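Local coordinates for uncharacterized protein (Nostoc punctiforme, PDB 2R3S), which probably transfers a methyl group to an oxygen atom of a still unidentified substrate, as a putative O-methyltransferase, at residues His321-Pro324 with Gln329-Val332. Numbering follows the deposited sequence.
Sequences HSLP and QVIV
The imidazole of His-321 slants obliquely past one methyl of Val-332, with CD2 and NE2 of His-321 each 3.9 Å from Val-332 CG2. This contact belongs to the antiparallel beta hairpin that closes the seven-stranded sheet of the Rossmann-like methyltransferase domain: strand 329-334 runs antiparallel to both neighbours, and strand 317-321 forms the sheet's outer edge within the chain, giving the strand order 3-2-1-4-5-7-6 expected of class I methyltransferases. Between these segments the pairing is one hydrogen-bonded pair, His-321 with Val-330; a backbone bond between Val-332 and Gln-319 continues it along the hairpin. His-321 N donates to Val-330 O over 2.7 Å, almost straight at 174°, and Val-330 N returns a bond to His-321 O at 3.0 Å, bent to 156°. Both side chains of the pair rise from the same face of the sheet, with His-321 CB 4.3 Å from Val-330 CB. Helix 149-159 packs over them, Leu-158 against His-321 and Ile-155 against Val-330. With CG lying beside its backbone N (chi1 -60°), His-321 carries its ring along the strand to Val-332 rather than over Val-330. Pairing does not extend past His-321: Ser-322 turns its side chain away as the chain enters the connecting loop. Leu-323 nevertheless reaches back on the helix-covered face, where its CD1 meets Val-330 CG2 at 4.1 Å. Helix 303-312 lies against the opposite face of the sheet. Gln-329 folds at chi2, and its OE1 accepts a hydrogen bond from Ile-273 N, tying the start of this strand to the chain just beyond strand 265-271, while Gln-329 CG lies 3.8 Å from Ser-322 O.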
ATOM      1  N   HIS A 321     -28.585  13.076  -4.974  1.00 56.11           N
ATOM      2  CA  HIS A 321     -28.566  13.499  -3.574  1.00 58.47           C
ATOM      3  C   HIS A 321     -27.178  13.132  -3.019  1.00 62.20           C
ATOM      4  O   HIS A 321     -26.911  11.983  -2.636  1.00 62.28           O
ATOM      5  CB  HIS A 321     -29.680  12.843  -2.758  1.00 57.56           C
ATOM      6  CG  HIS A 321     -31.062  13.148  -3.249  1.00 56.28           C
ATOM      7  ND1 HIS A 321     -31.977  13.859  -2.503  1.00 59.76           N
ATOM      8  CD2 HIS A 321     -31.695  12.818  -4.399  1.00 59.22           C
ATOM      9  CE1 HIS A 321     -33.112  13.955  -3.174  1.00 61.21           C
ATOM     10  NE2 HIS A 321     -32.965  13.335  -4.330  1.00 61.47           N
ATOM     11  N   SER A 322     -26.292  14.126  -3.039  1.00 65.52           N
ATOM     12  CA  SER A 322     -24.897  14.019  -2.585  1.00 67.42           C
ATOM     13  C   SER A 322     -24.711  13.321  -1.218  1.00 66.57           C
ATOM     14  O   SER A 322     -23.755  12.569  -1.035  1.00 65.90           O
ATOM     15  CB  SER A 322     -24.276  15.434  -2.572  1.00 67.85           C
ATOM     16  OG  SER A 322     -23.274  15.578  -1.584  1.00 74.30           O
ATOM     17  N   LEU A 323     -25.635  13.560  -0.288  1.00 66.01           N
ATOM     18  CA  LEU A 323     -25.534  13.064   1.087  1.00 66.77           C
ATOM     19  C   LEU A 323     -24.159  13.372   1.717  1.00 66.15           C
ATOM     20  O   LEU A 323     -23.342  12.461   1.905  1.00 62.81           O
ATOM     21  CB  LEU A 323     -25.846  11.561   1.175  1.00 66.87           C
ATOM     22  CG  LEU A 323     -27.303  11.095   1.119  1.00 69.27           C
ATOM     23  CD1 LEU A 323     -27.411   9.722   1.807  1.00 67.15           C
ATOM     24  CD2 LEU A 323     -28.261  12.108   1.761  1.00 67.48           C
ATOM     25  N   PRO A 324     -23.920  14.664   2.054  1.00 66.39           N
ATOM     26  CA  PRO A 324     -22.647  15.103   2.631  1.00 66.62           C
ATOM     27  C   PRO A 324     -22.312  14.475   4.000  1.00 65.77           C
ATOM     28  O   PRO A 324     -21.150  14.466   4.385  1.00 66.05           O
ATOM     29  CB  PRO A 324     -22.807  16.631   2.766  1.00 66.28           C
ATOM     30  CG  PRO A 324     -24.049  16.997   2.069  1.00 65.78           C
ATOM     31  CD  PRO A 324     -24.878  15.782   1.915  1.00 66.16           C
ATOM     32  N   GLN A 329     -22.806   8.333  -2.469  1.00 49.87           N
ATOM     33  CA  GLN A 329     -23.797   9.276  -3.004  1.00 50.19           C
ATOM     34  C   GLN A 329     -25.073   8.525  -3.410  1.00 49.05           C
ATOM     35  O   GLN A 329     -25.011   7.309  -3.653  1.00 46.85           O
ATOM     36  CB  GLN A 329     -23.207  10.010  -4.213  1.00 50.48           C
ATOM     37  CG  GLN A 329     -21.997  10.918  -3.913  1.00 51.85           C
ATOM     38  CD  GLN A 329     -20.636  10.175  -3.768  1.00 55.48           C
ATOM     39  OE1 GLN A 329     -20.383   9.124  -4.372  1.00 41.52           O
ATOM     40  NE2 GLN A 329     -19.755  10.756  -2.973  1.00 54.15           N
ATOM     41  N   VAL A 330     -26.209   9.237  -3.471  1.00 46.77           N
ATOM     42  CA  VAL A 330     -27.512   8.642  -3.879  1.00 44.59           C
ATOM     43  C   VAL A 330     -28.090   9.264  -5.178  1.00 42.22           C
ATOM     44  O   VAL A 330     -27.988  10.461  -5.384  1.00 41.35           O
ATOM     45  CB  VAL A 330     -28.552   8.683  -2.719  1.00 45.72           C
ATOM     46  CG1 VAL A 330     -29.940   8.446  -3.237  1.00 40.65           C
ATOM     47  CG2 VAL A 330     -28.222   7.647  -1.628  1.00 39.74           C
ATOM     48  N   ILE A 331     -28.626   8.430  -6.075  1.00 39.23           N
ATOM     49  CA  ILE A 331     -29.473   8.872  -7.192  1.00 37.54           C
ATOM     50  C   ILE A 331     -30.896   8.333  -6.992  1.00 39.31           C
ATOM     51  O   ILE A 331     -31.076   7.129  -6.847  1.00 42.82           O
ATOM     52  CB  ILE A 331     -28.947   8.354  -8.546  1.00 37.80           C
ATOM     53  CG1 ILE A 331     -27.603   8.988  -8.866  1.00 34.44           C
ATOM     54  CG2 ILE A 331     -29.919   8.642  -9.680  1.00 35.05           C
ATOM     55  CD1 ILE A 331     -26.905   8.333 -10.007  1.00 33.63           C
ATOM     56  N   VAL A 332     -31.900   9.208  -6.962  1.00 37.36           N
ATOM     57  CA  VAL A 332     -33.301   8.784  -7.028  1.00 36.65           C
ATOM     58  C   VAL A 332     -33.806   8.914  -8.462  1.00 39.46           C
ATOM     59  O   VAL A 332     -33.683   9.987  -9.063  1.00 40.02           O
ATOM     60  CB  VAL A 332     -34.191   9.596  -6.105  1.00 37.77           C
ATOM     61  CG1 VAL A 332     -35.639   9.125  -6.211  1.00 30.43           C
ATOM     62  CG2 VAL A 332     -33.660   9.495  -4.653  1.00 33.81           C
TER